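Local coordinates for protein beta-lactamase (Burkholderia cenocepacia, PDB 5E2G) that probably hydrolyses beta-lactams to substituted beta-amino acids, as a member of the class C beta-lactamase family, at residues S64-A69 / D266-Q271; Y148-I153 / P218-R223; A308-K313 / S321-F326. All coordinates share one frame; numbering follows the deposited sequence.

Contact 1: S64-A69 / D266-Q271; sequences SKTLTA and DLIWEQ
T66 and A69, one turn apart on helix 64-77, meet a tight bend formed by L267, I268 and W269, with the T66 and I268 CA atoms 5.7 Å apart. The bend is a classic gamma-turn: I268 has a positive phi (70°), and W269 N makes a weak bond back to L267 O. The turn pushes the I268 side chain at the helix. No hydrogen bond crosses; the two segments meet by apolar and CH-pi packing. T66 lays its methyl on the indole of W269 in a CH-pi contact, CG2 standing 3.5 Å from the centroid of the six-membered ring and 3° off its normal. With CG2 anti to the carbonyl carbon and OG1 turned to V63 O (chi1 63°), the methyl is left to the ring, and the two side chains cross at about a right angle. I268 sits along the helix backbone, its CG1 3.4 Å from K65 O and its CG2 3.6 Å from K65 CB. A69 CB abuts both the L267 carbonyl O and I268 CG1, 3.6 Å from the latter, while L267 CD2 lies 3.6 Å from A69 O. Around this packing, I153 of helix 150-164 touches K65 and I268, helix 168-180 takes the L67 and T68 side chains, and I311 and K313 of strand 309-316 reach the W269 indole.

Contact 2: Y148-I153 / P218-R223; sequences YSNVAI and PAYGVR
N150 and A219 bring the first turn of helix 150-164 against P218-Y220 of helix 216-220, their CA atoms 5.7 Å apart. Van der Waals contacts carry the meeting, and they are modest. A219 CB points at the N150 side chain, 3.7 Å from OD1 and 4.0 Å from CB, so the methyl lies alongside the amide stem. One turn further on, P218 CB rests 3.8 Å from the carbonyl O of I153. I153 CG2 approaches A219 CB more loosely, at 4.4 Å, and this isoleucine is poorly ordered. N150 ND2 comes obliquely to the Y220 ring, 4.2 Å from CE1.

Y148, S149 and N150 match the Y-x-N signature of class C beta-lactamases. N150, with CG anti to its carbonyl carbon (chi1 -72°), offers OD1 to K65 NZ in a weak hydrogen bond, and Y148 OH bonds K313 NZ. K65 belongs to an SxxK pattern, consistent with a place at the active site.

Hydrogen bonds run within each segment and not between them. S149 occupies the N-cap of the helix, its OG taking a weak bond from V151 N at 3.1 Å. In the other segment R223 NE donates to G221 O over 3.1 Å from above the carbonyl plane, and the oxygen itself lies tilted out of the guanidinium plane, while the two terminal nitrogens of R223 reach Y197 OH and I187 O. Y220 OH is bonded in turn to G213 N, and P218 O receives T68 OG1 of helix 64-77.

Contact 3: A308-K313 / S321-F326; sequences ATWINK and STYVAF
The hairpin of strands 309-316 and 321-327 pairs I311 with F326, N312 with A325 and K313 with V324 inside the large antiparallel sheet. The two short strand segments run at 164° to each other. I311 and F326 form a hydrogen-bonded pair: I311 N gives to F326 O at 3.0 Å in a nearly straight bond (175°), and F326 N returns one to I311 O. K313 and V324 exchange a second such couple, with K313 N 3.0 Å from V324 O. Between them lies the non-hydrogen-bonded pair N312 and A325, whose CB atoms are 3.8 Å apart.

Side chains sort onto two faces. On that of N312 and A325, the W310 indole meets Y323 at about a right angle. Its NE1 donates to Y323 OH at 3.3 Å, with the oxygen in the indole plane, and its CZ2 packs 3.5 Å from A325 CB. W310 and Y323 both extend with CG anti to the backbone N, which lets them reach each other across the strands; helix 344-357 lies over them. On the other face, F326 is turned by chi1 58° so that its ring leans over I311, whose CB lies over one ring face and whose CG2 touches CZ at 3.6 Å. Helix 226-235 packs on V324 and F326 here, and W269 meets the F326 ring edge-to-face. The K313 side chain leads away from V324, toward S62 and the Y148 side of the site. It opens a KTG-type sequence on a strand of the central sheet, an arrangement characteristic of serine beta-lactamases and their penicillin-binding relatives.

Overall arrangement
The three contacts illustrate how what is probably the active site is assembled from distant pieces of chain. Both segments of contact 2 fall between those of contact 1 in sequence, and contact 3 follows. Contact 1 has its centre about 10 Å from that of each of the others, whereas the centres of contacts 2 and 3 lie about 17 Å apart. Strands 270-273 and 309-316, adjacent in the large antiparallel sheet, join contacts 1 and 3, while helix 64-77 links contact 1 to contact 2. K65, Y148 and K313, one from each contact, thus converge near S62 where helices meet sheet, consistent with the catalytic centre of a class C beta-lactamase.

Contact 1: S64-A69 / D266-Q271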
ATOM      1  N   SER A  64       1.520   2.218  -2.001  1.00 17.28           N
ATOM      2  CA  SER A  64       1.863   3.570  -1.569  1.00 17.38           C
ATOM      3  C   SER A  64       0.919   4.061  -0.481  1.00 13.95           C
ATOM      4  O   SER A  64       1.345   4.702   0.480  1.00 15.09           O
ATOM      5  CB  SER A  64       1.819   4.532  -2.760  1.00 18.10           C
ATOM      6  OG  SER A  64       2.672   4.126  -3.812  1.00 16.54           O
ATOM      7  N   LYS A  65      -0.369   3.748  -0.607  1.00 14.59           N
ATOM      8  CA  LYS A  65      -1.367   4.229   0.340  1.00 17.03           C
ATOM      9  C   LYS A  65      -1.140   3.711   1.759  1.00 14.05           C
ATOM     10  O   LYS A  65      -1.640   4.319   2.710  1.00 13.05           O
ATOM     11  CB  LYS A  65      -2.758   3.832  -0.140  1.00 20.43           C
ATOM     12  CG  LYS A  65      -3.016   4.101  -1.611  1.00 27.06           C
ATOM     13  CD  LYS A  65      -4.263   3.348  -2.099  1.00 35.28           C
ATOM     14  CE  LYS A  65      -4.632   3.723  -3.544  1.00 39.51           C
ATOM     15  NZ  LYS A  65      -5.895   3.062  -3.987  1.00 38.02           N
ATOM     16  N   THR A  66      -0.413   2.604   1.937  1.00 13.32           N
ATOM     17  CA  THR A  66      -0.114   2.179   3.298  1.00 14.41           C
ATOM     18  C   THR A  66       0.837   3.153   3.979  1.00 17.31           C
ATOM     19  O   THR A  66       0.740   3.359   5.193  1.00 17.68           O
ATOM     20  CB  THR A  66       0.465   0.757   3.332  1.00 11.37           C
ATOM     21  OG1 THR A  66       1.711   0.699   2.636  1.00 11.63           O
ATOM     22  CG2 THR A  66      -0.512  -0.236   2.714  1.00 18.03           C
ATOM     23  N   LEU A  67       1.739   3.781   3.214  1.00 15.18           N
ATOM     24  CA  LEU A  67       2.655   4.752   3.805  1.00 15.36           C
ATOM     25  C   LEU A  67       1.954   6.071   4.075  1.00 14.22           C
ATOM     26  O   LEU A  67       2.189   6.704   5.109  1.00 14.73           O
ATOM     27  CB  LEU A  67       3.863   4.954   2.890  1.00 15.79           C
ATOM     28  CG  LEU A  67       4.735   3.697   2.808  1.00 19.47           C
ATOM     29  CD1 LEU A  67       5.434   3.590   1.460  1.00 23.18           C
ATOM     30  CD2 LEU A  67       5.741   3.684   3.946  1.00 18.78           C
ATOM     31  N   THR A  68       1.081   6.485   3.156  1.00 15.91           N
ATOM     32  CA  THR A  68       0.226   7.639   3.403  1.00 17.66           C
ATOM     33  C   THR A  68      -0.615   7.445   4.661  1.00 16.37           C
ATOM     34  O   THR A  68      -0.719   8.351   5.494  1.00 15.35           O
ATOM     35  CB  THR A  68      -0.667   7.882   2.190  1.00 19.99           C
ATOM     36  OG1 THR A  68       0.151   8.060   1.026  1.00 22.46           O
ATOM     37  CG2 THR A  68      -1.509   9.122   2.396  1.00 22.36           C
ATOM     38  N   ALA A  69      -1.226   6.266   4.814  1.00 15.15           N
ATOM     39  CA  ALA A  69      -2.008   5.986   6.016  1.00 13.98           C
ATOM     40  C   ALA A  69      -1.152   6.095   7.271  1.00 15.07           C
ATOM     41  O   ALA A  69      -1.611   6.591   8.304  1.00 14.42           O
ATOM     42  CB  ALA A  69      -2.634   4.596   5.919  1.00 12.70           C
ATOM     43  N   ASP A 266      -8.837  -1.936   7.435  1.00 13.21           N
ATOM     44  CA  ASP A 266      -8.141  -1.119   8.422  1.00 14.37           C
ATOM     45  C   ASP A 266      -7.926   0.270   7.816  1.00 14.70           C
ATOM     46  O   ASP A 266      -8.664   0.669   6.912  1.00 13.61           O
ATOM     47  CB  ASP A 266      -6.829  -1.784   8.847  1.00 13.40           C
ATOM     48  CG  ASP A 266      -7.011  -3.214   9.337  1.00 15.53           C
ATOM     49  OD1 ASP A 266      -8.163  -3.634   9.586  1.00 13.91           O
ATOM     50  OD2 ASP A 266      -5.988  -3.926   9.485  1.00 15.28           O
ATOM     51  N   LEU A 267      -6.932   1.024   8.283  1.00 11.81           N
ATOM     52  CA  LEU A 267      -6.584   2.259   7.588  1.00 11.22           C
ATOM     53  C   LEU A 267      -5.707   1.853   6.419  1.00 11.18           C
ATOM     54  O   LEU A 267      -4.506   1.619   6.576  1.00 14.35           O
ATOM     55  CB  LEU A 267      -5.886   3.251   8.510  1.00 16.05           C
ATOM     56  CG  LEU A 267      -5.906   4.685   7.966  1.00 13.56           C
ATOM     57  CD1 LEU A 267      -7.337   5.215   7.874  1.00 13.87           C
ATOM     58  CD2 LEU A 267      -5.054   5.623   8.811  1.00 11.96           C
ATOM     59  N   ILE A 268      -6.335   1.729   5.251  1.00 11.20           N
ATOM     60  CA  ILE A 268      -5.735   1.276   3.999  1.00 13.99           C
ATOM     61  C   ILE A 268      -5.394  -0.210   4.044  1.00 12.13           C
ATOM     62  O   ILE A 268      -5.756  -0.947   3.123  1.00 13.86           O
ATOM     63  CB  ILE A 268      -4.506   2.118   3.609  1.00 14.96           C
ATOM     64  CG1 ILE A 268      -4.933   3.563   3.324  1.00 12.85           C
ATOM     65  CG2 ILE A 268      -3.816   1.508   2.385  1.00 16.86           C
ATOM     66  CD1 ILE A 268      -5.955   3.683   2.199  1.00 15.31           C
ATOM     67  N   TRP A 269      -4.692  -0.667   5.084  1.00 11.18           N
ATOM     68  CA  TRP A 269      -4.440  -2.098   5.223  1.00 15.82           C
ATOM     69  C   TRP A 269      -5.747  -2.886   5.224  1.00 11.96           C
ATOM     70  O   TRP A 269      -6.803  -2.383   5.607  1.00 12.01           O
ATOM     71  CB  TRP A 269      -3.687  -2.410   6.513  1.00 14.75           C
ATOM     72  CG  TRP A 269      -2.292  -1.903   6.550  1.00 14.13           C
ATOM     73  CD1 TRP A 269      -1.820  -0.885   7.314  1.00 16.73           C
ATOM     74  CD2 TRP A 269      -1.171  -2.400   5.797  1.00 14.15           C
ATOM     75  NE1 TRP A 269      -0.473  -0.715   7.093  1.00 16.34           N
ATOM     76  CE2 TRP A 269      -0.051  -1.629   6.163  1.00 11.71           C
ATOM     77  CE3 TRP A 269      -1.010  -3.424   4.851  1.00 14.66           C
ATOM     78  CZ2 TRP A 269       1.217  -1.845   5.617  1.00 14.75           C
ATOM     79  CZ3 TRP A 269       0.246  -3.638   4.305  1.00 17.13           C
ATOM     80  CH2 TRP A 269       1.347  -2.850   4.691  1.00 17.60           C
ATOM     81  N   GLU A 270      -5.665  -4.138   4.796  1.00 13.57           N
ATOM     82  CA  GLU A 270      -6.796  -5.053   4.785  1.00 12.78           C
ATOM     83  C   GLU A 270      -6.374  -6.330   5.496  1.00 15.03           C
ATOM     84  O   GLU A 270      -5.228  -6.764   5.361  1.00 14.89           O
ATOM     85  CB  GLU A 270      -7.242  -5.322   3.337  1.00 16.11           C
ATOM     86  CG  GLU A 270      -7.459  -4.024   2.538  1.00 15.40           C
ATOM     87  CD  GLU A 270      -7.218  -4.176   1.040  1.00 22.92           C
ATOM     88  OE1 GLU A 270      -6.871  -5.293   0.595  1.00 30.63           O
ATOM     89  OE2 GLU A 270      -7.379  -3.176   0.306  1.00 21.32           O
ATOM     90  N   GLN A 271      -7.274  -6.922   6.283  1.00 12.49           N
ATOM     91  CA  GLN A 271      -6.847  -8.007   7.154  1.00 12.00           C
ATOM     92  C   GLN A 271      -7.916  -9.078   7.274  1.00 15.29           C
ATOM     93  O   GLN A 271      -9.079  -8.885   6.902  1.00 14.22           O
ATOM     94  CB  GLN A 271      -6.471  -7.490   8.547  1.00 12.91           C
ATOM     95  CG  GLN A 271      -7.652  -7.238   9.423  1.00 13.64           C
ATOM     96  CD  GLN A 271      -7.283  -6.684  10.779  1.00 14.77           C
ATOM     97  OE1 GLN A 271      -8.061  -6.789  11.723  1.00 17.55           O
ATOM     98  NE2 GLN A 271      -6.112  -6.090  10.890  1.00 12.02           N
TER

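Contact 2: Y148-I153 / P218-R223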
ATOM      1  N   TYR A 148     -13.207   0.976  -4.157  1.00 33.84           N
ATOM      2  CA  TYR A 148     -11.799   1.281  -4.370  1.00 39.02           C
ATOM      3  C   TYR A 148     -11.632   2.505  -5.264  1.00 37.73           C
ATOM      4  O   TYR A 148     -12.258   2.601  -6.319  1.00 38.36           O
ATOM      5  CB  TYR A 148     -11.101   0.077  -4.989  1.00 49.96           C
ATOM      6  CG  TYR A 148      -9.666  -0.013  -4.570  1.00 62.01           C
ATOM      7  CD1 TYR A 148      -9.338  -0.338  -3.260  1.00 64.76           C
ATOM      8  CD2 TYR A 148      -8.634   0.251  -5.469  1.00 67.89           C
ATOM      9  CE1 TYR A 148      -8.029  -0.407  -2.851  1.00 67.56           C
ATOM     10  CE2 TYR A 148      -7.312   0.180  -5.070  1.00 71.10           C
ATOM     11  CZ  TYR A 148      -7.021  -0.152  -3.755  1.00 69.60           C
ATOM     12  OH  TYR A 148      -5.723  -0.233  -3.330  1.00 66.36           O
ATOM     13  N   SER A 149     -10.771   3.437  -4.843  1.00 40.47           N
ATOM     14  CA  SER A 149     -10.684   4.746  -5.490  1.00 43.02           C
ATOM     15  C   SER A 149      -9.417   5.510  -5.101  1.00 46.04           C
ATOM     16  O   SER A 149      -9.066   5.592  -3.916  1.00 46.80           O
ATOM     17  CB  SER A 149     -11.928   5.580  -5.146  1.00 39.29           C
ATOM     18  OG  SER A 149     -11.737   6.953  -5.433  1.00 35.41           O
ATOM     19  N   ASN A 150      -8.726   6.080  -6.098  1.00 44.88           N
ATOM     20  CA  ASN A 150      -7.549   6.906  -5.841  1.00 40.70           C
ATOM     21  C   ASN A 150      -7.914   8.285  -5.304  1.00 39.49           C
ATOM     22  O   ASN A 150      -7.064   8.946  -4.705  1.00 35.39           O
ATOM     23  CB  ASN A 150      -6.717   7.071  -7.117  1.00 38.07           C
ATOM     24  CG  ASN A 150      -5.993   5.803  -7.517  1.00 32.61           C
ATOM     25  OD1 ASN A 150      -5.508   5.057  -6.674  1.00 32.03           O
ATOM     26  ND2 ASN A 150      -5.900   5.564  -8.817  1.00 35.90           N
ATOM     27  N   VAL A 151      -9.155   8.730  -5.513  1.00 41.24           N
ATOM     28  CA  VAL A 151      -9.584  10.038  -5.019  1.00 37.43           C
ATOM     29  C   VAL A 151      -9.720  10.038  -3.499  1.00 38.91           C
ATOM     30  O   VAL A 151      -9.435  11.044  -2.840  1.00 36.09           O
ATOM     31  CB  VAL A 151     -10.897  10.454  -5.704  1.00 28.79           C
ATOM     32  CG1 VAL A 151     -11.494  11.661  -5.007  1.00 27.68           C
ATOM     33  CG2 VAL A 151     -10.647  10.745  -7.170  1.00 20.65           C
ATOM     34  N   ALA A 152     -10.156   8.924  -2.919  1.00 44.67           N
ATOM     35  CA  ALA A 152     -10.285   8.827  -1.472  1.00 53.90           C
ATOM     36  C   ALA A 152      -8.927   8.992  -0.798  1.00 73.20           C
ATOM     37  O   ALA A 152      -8.692   9.962  -0.074  1.00 61.15           O
ATOM     38  CB  ALA A 152     -10.915   7.488  -1.090  1.00 40.31           C
ATOM     39  N   ILE A 153      -8.023   8.044  -1.044  1.00105.12           N
ATOM     40  CA  ILE A 153      -6.709   8.077  -0.411  1.00111.31           C
ATOM     41  C   ILE A 153      -5.839   9.187  -0.988  1.00113.85           C
ATOM     42  O   ILE A 153      -4.987   9.742  -0.280  1.00119.85           O
ATOM     43  CB  ILE A 153      -6.043   6.702  -0.551  1.00115.82           C
ATOM     44  CG1 ILE A 153      -4.563   6.779  -0.172  1.00117.60           C
ATOM     45  CG2 ILE A 153      -6.241   6.188  -1.968  1.00118.24           C
ATOM     46  CD1 ILE A 153      -4.305   6.994   1.300  1.00117.65           C
ATOM     47  N   PRO A 218       0.099  10.722  -3.187  1.00 25.70           N
ATOM     48  CA  PRO A 218      -0.445   9.985  -2.040  1.00 26.99           C
ATOM     49  C   PRO A 218      -1.026   8.637  -2.407  1.00 28.86           C
ATOM     50  O   PRO A 218      -1.062   7.747  -1.552  1.00 34.80           O
ATOM     51  CB  PRO A 218      -1.531  10.928  -1.490  1.00 27.25           C
ATOM     52  CG  PRO A 218      -1.346  12.227  -2.187  1.00 26.82           C
ATOM     53  CD  PRO A 218      -0.748  11.887  -3.509  1.00 24.00           C
ATOM     54  N   ALA A 219      -1.472   8.449  -3.647  1.00 23.36           N
ATOM     55  CA  ALA A 219      -2.203   7.242  -4.004  1.00 24.37           C
ATOM     56  C   ALA A 219      -1.310   6.154  -4.586  1.00 27.55           C
ATOM     57  O   ALA A 219      -1.560   4.968  -4.352  1.00 26.36           O
ATOM     58  CB  ALA A 219      -3.320   7.584  -4.995  1.00 25.90           C
ATOM     59  N   TYR A 220      -0.274   6.524  -5.339  1.00 28.00           N
ATOM     60  CA  TYR A 220       0.535   5.495  -5.998  1.00 27.09           C
ATOM     61  C   TYR A 220       1.934   5.985  -6.343  1.00 24.60           C
ATOM     62  O   TYR A 220       2.553   5.417  -7.248  1.00 29.34           O
ATOM     63  CB  TYR A 220      -0.166   5.010  -7.269  1.00 32.06           C
ATOM     64  CG  TYR A 220      -0.597   6.126  -8.207  1.00 41.20           C
ATOM     65  CD1 TYR A 220      -1.863   6.697  -8.101  1.00 41.87           C
ATOM     66  CD2 TYR A 220       0.258   6.604  -9.207  1.00 47.16           C
ATOM     67  CE1 TYR A 220      -2.271   7.714  -8.955  1.00 45.41           C
ATOM     68  CE2 TYR A 220      -0.145   7.624 -10.075  1.00 49.40           C
ATOM     69  CZ  TYR A 220      -1.415   8.172  -9.939  1.00 48.54           C
ATOM     70  OH  TYR A 220      -1.838   9.180 -10.779  1.00 50.28           O
ATOM     71  N   GLY A 221       2.450   7.008  -5.673  1.00 22.30           N
ATOM     72  CA  GLY A 221       3.678   7.649  -6.082  1.00 21.71           C
ATOM     73  C   GLY A 221       4.958   7.008  -5.609  1.00 21.13           C
ATOM     74  O   GLY A 221       6.030   7.514  -5.948  1.00 20.10           O
ATOM     75  N   VAL A 222       4.897   5.910  -4.856  1.00 18.37           N
ATOM     76  CA  VAL A 222       6.097   5.355  -4.238  1.00 17.33           C
ATOM     77  C   VAL A 222       6.827   4.449  -5.220  1.00 17.05           C
ATOM     78  O   VAL A 222       6.241   3.533  -5.814  1.00 17.81           O
ATOM     79  CB  VAL A 222       5.764   4.602  -2.939  1.00 17.93           C
ATOM     80  CG1 VAL A 222       7.026   3.993  -2.379  1.00 16.48           C
ATOM     81  CG2 VAL A 222       5.141   5.535  -1.917  1.00 16.67           C
ATOM     82  N   ARG A 223       8.116   4.723  -5.396  1.00 18.03           N
ATOM     83  CA  ARG A 223       9.085   3.804  -5.964  1.00 16.76           C
ATOM     84  C   ARG A 223      10.011   3.370  -4.838  1.00 20.99           C
ATOM     85  O   ARG A 223      10.384   4.191  -3.996  1.00 25.48           O
ATOM     86  CB  ARG A 223       9.882   4.476  -7.081  1.00 17.31           C
ATOM     87  CG  ARG A 223       9.263   4.387  -8.477  1.00 28.15           C
ATOM     88  CD  ARG A 223       7.841   4.933  -8.576  1.00 26.27           C
ATOM     89  NE  ARG A 223       7.736   6.362  -8.304  1.00 22.90           N
ATOM     90  CZ  ARG A 223       7.769   7.309  -9.235  1.00 26.85           C
ATOM     91  NH1 ARG A 223       7.919   6.989 -10.510  1.00 30.06           N
ATOM     92  NH2 ARG A 223       7.657   8.581  -8.887  1.00 28.22           N
TER

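Contact 3: A308-K313 / S321-F326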
ATOM      1  N   ALA A 308      -2.862 -11.635  15.779  1.00 19.46           N
ATOM      2  CA  ALA A 308      -3.321 -12.885  15.182  1.00 17.78           C
ATOM      3  C   ALA A 308      -4.125 -12.635  13.907  1.00 16.12           C
ATOM      4  O   ALA A 308      -5.259 -13.109  13.775  1.00 16.03           O
ATOM      5  CB  ALA A 308      -4.147 -13.676  16.198  1.00 19.07           C
ATOM      6  N   THR A 309      -3.546 -11.900  12.957  1.00 15.72           N
ATOM      7  CA  THR A 309      -4.235 -11.572  11.717  1.00 16.47           C
ATOM      8  C   THR A 309      -3.291 -11.743  10.537  1.00 15.56           C
ATOM      9  O   THR A 309      -2.071 -11.755  10.691  1.00 19.76           O
ATOM     10  CB  THR A 309      -4.792 -10.139  11.736  1.00 14.53           C
ATOM     11  OG1 THR A 309      -3.801  -9.236  12.230  1.00 17.85           O
ATOM     12  CG2 THR A 309      -5.956 -10.056  12.639  1.00 13.39           C
ATOM     13  N   TRP A 310      -3.880 -11.917   9.360  1.00 13.61           N
ATOM     14  CA  TRP A 310      -3.177 -11.832   8.085  1.00 17.85           C
ATOM     15  C   TRP A 310      -3.473 -10.450   7.516  1.00 15.69           C
ATOM     16  O   TRP A 310      -4.615 -10.157   7.155  1.00 17.23           O
ATOM     17  CB  TRP A 310      -3.631 -12.933   7.130  1.00 18.06           C
ATOM     18  CG  TRP A 310      -3.055 -12.835   5.715  1.00 17.77           C
ATOM     19  CD1 TRP A 310      -3.333 -11.883   4.774  1.00 15.71           C
ATOM     20  CD2 TRP A 310      -2.143 -13.757   5.086  1.00 17.54           C
ATOM     21  NE1 TRP A 310      -2.642 -12.144   3.612  1.00 18.10           N
ATOM     22  CE2 TRP A 310      -1.903 -13.285   3.782  1.00 17.77           C
ATOM     23  CE3 TRP A 310      -1.501 -14.930   5.507  1.00 16.69           C
ATOM     24  CZ2 TRP A 310      -1.047 -13.943   2.896  1.00 17.16           C
ATOM     25  CZ3 TRP A 310      -0.652 -15.579   4.620  1.00 15.42           C
ATOM     26  CH2 TRP A 310      -0.438 -15.083   3.333  1.00 17.31           C
ATOM     27  N   ILE A 311      -2.452  -9.603   7.457  1.00 15.00           N
ATOM     28  CA  ILE A 311      -2.569  -8.221   7.008  1.00 12.39           C
ATOM     29  C   ILE A 311      -1.888  -8.125   5.656  1.00 13.90           C
ATOM     30  O   ILE A 311      -0.755  -8.592   5.502  1.00 17.05           O
ATOM     31  CB  ILE A 311      -1.922  -7.259   8.017  1.00 14.52           C
ATOM     32  CG1 ILE A 311      -2.523  -7.459   9.411  1.00 12.44           C
ATOM     33  CG2 ILE A 311      -2.053  -5.819   7.545  1.00 14.77           C
ATOM     34  CD1 ILE A 311      -1.759  -6.762  10.500  1.00 15.16           C
ATOM     35  N   ASN A 312      -2.569  -7.540   4.671  1.00 13.70           N
ATOM     36  CA  ASN A 312      -1.996  -7.487   3.327  1.00 12.36           C
ATOM     37  C   ASN A 312      -2.451  -6.240   2.573  1.00 12.21           C
ATOM     38  O   ASN A 312      -3.315  -5.482   3.020  1.00 12.01           O
ATOM     39  CB  ASN A 312      -2.309  -8.769   2.516  1.00 15.37           C
ATOM     40  CG  ASN A 312      -3.791  -8.950   2.188  1.00 13.86           C
ATOM     41  OD1 ASN A 312      -4.649  -8.138   2.544  1.00 13.76           O
ATOM     42  ND2 ASN A 312      -4.088 -10.029   1.487  1.00 13.04           N
ATOM     43  N   LYS A 313      -1.827  -6.029   1.418  1.00 13.39           N
ATOM     44  CA  LYS A 313      -2.220  -4.980   0.489  1.00 13.73           C
ATOM     45  C   LYS A 313      -1.636  -5.301  -0.878  1.00 14.28           C
ATOM     46  O   LYS A 313      -0.477  -5.707  -0.978  1.00 14.60           O
ATOM     47  CB  LYS A 313      -1.731  -3.604   0.953  1.00 14.24           C
ATOM     48  CG  LYS A 313      -2.100  -2.471   0.021  1.00 14.55           C
ATOM     49  CD  LYS A 313      -3.569  -2.146   0.137  1.00 17.44           C
ATOM     50  CE  LYS A 313      -3.998  -1.208  -0.981  1.00 20.35           C
ATOM     51  NZ  LYS A 313      -4.222  -1.931  -2.276  1.00 21.12           N
ATOM     52  N   SER A 321       3.744  -5.075 -10.569  1.00 24.93           N
ATOM     53  CA  SER A 321       2.847  -5.820  -9.690  1.00 21.81           C
ATOM     54  C   SER A 321       3.478  -5.981  -8.313  1.00 19.32           C
ATOM     55  O   SER A 321       4.629  -6.410  -8.203  1.00 21.89           O
ATOM     56  CB  SER A 321       2.520  -7.198 -10.276  1.00 22.71           C
ATOM     57  OG  SER A 321       1.793  -7.084 -11.485  1.00 24.42           O
ATOM     58  N   THR A 322       2.710  -5.671  -7.267  1.00 16.83           N
ATOM     59  CA  THR A 322       3.189  -5.666  -5.893  1.00 18.04           C
ATOM     60  C   THR A 322       2.225  -6.428  -4.994  1.00 18.25           C
ATOM     61  O   THR A 322       1.011  -6.396  -5.201  1.00 20.40           O
ATOM     62  CB  THR A 322       3.323  -4.232  -5.376  1.00 17.84           C
ATOM     63  OG1 THR A 322       3.998  -3.451  -6.361  1.00 21.74           O
ATOM     64  CG2 THR A 322       4.105  -4.183  -4.071  1.00 15.77           C
ATOM     65  N   TYR A 323       2.771  -7.097  -3.980  1.00 15.66           N
ATOM     66  CA  TYR A 323       1.965  -7.708  -2.930  1.00 14.29           C
ATOM     67  C   TYR A 323       2.750  -7.687  -1.632  1.00 14.10           C
ATOM     68  O   TYR A 323       3.955  -7.939  -1.628  1.00 15.59           O
ATOM     69  CB  TYR A 323       1.571  -9.156  -3.267  1.00 18.16           C
ATOM     70  CG  TYR A 323       0.605  -9.775  -2.273  1.00 15.20           C
ATOM     71  CD1 TYR A 323      -0.649  -9.214  -2.051  1.00 13.96           C
ATOM     72  CD2 TYR A 323       0.942 -10.918  -1.568  1.00 16.80           C
ATOM     73  CE1 TYR A 323      -1.543  -9.774  -1.140  1.00 17.61           C
ATOM     74  CE2 TYR A 323       0.054 -11.490  -0.661  1.00 19.47           C
ATOM     75  CZ  TYR A 323      -1.186 -10.912  -0.451  1.00 17.56           C
ATOM     76  OH  TYR A 323      -2.061 -11.478   0.443  1.00 18.84           O
ATOM     77  N   VAL A 324       2.054  -7.409  -0.534  1.00 13.62           N
ATOM     78  CA  VAL A 324       2.631  -7.350   0.801  1.00 13.49           C
ATOM     79  C   VAL A 324       1.709  -8.097   1.750  1.00 15.41           C
ATOM     80  O   VAL A 324       0.508  -7.831   1.771  1.00 15.77           O
ATOM     81  CB  VAL A 324       2.793  -5.898   1.278  1.00 14.84           C
ATOM     82  CG1 VAL A 324       3.280  -5.880   2.707  1.00 16.60           C
ATOM     83  CG2 VAL A 324       3.730  -5.123   0.347  1.00 15.57           C
ATOM     84  N   ALA A 325       2.261  -9.008   2.551  1.00 13.62           N
ATOM     85  CA  ALA A 325       1.441  -9.726   3.520  1.00 17.21           C
ATOM     86  C   ALA A 325       2.291 -10.130   4.713  1.00 18.72           C
ATOM     87  O   ALA A 325       3.438 -10.544   4.542  1.00 19.66           O
ATOM     88  CB  ALA A 325       0.790 -10.971   2.901  1.00 13.88           C
ATOM     89  N   PHE A 326       1.728 -10.029   5.915  1.00 13.70           N
ATOM     90  CA  PHE A 326       2.502 -10.392   7.095  1.00 15.04           C
ATOM     91  C   PHE A 326       1.564 -10.784   8.230  1.00 14.09           C
ATOM     92  O   PHE A 326       0.366 -10.498   8.200  1.00 16.00           O
ATOM     93  CB  PHE A 326       3.446  -9.252   7.515  1.00 14.43           C
ATOM     94  CG  PHE A 326       2.751  -7.960   7.814  1.00 14.34           C
ATOM     95  CD1 PHE A 326       2.364  -7.111   6.789  1.00 15.13           C
ATOM     96  CD2 PHE A 326       2.492  -7.587   9.121  1.00 16.58           C
ATOM     97  CE1 PHE A 326       1.721  -5.920   7.067  1.00 14.08           C
ATOM     98  CE2 PHE A 326       1.850  -6.395   9.401  1.00 15.48           C
ATOM     99  CZ  PHE A 326       1.466  -5.562   8.374  1.00 14.17           C
TER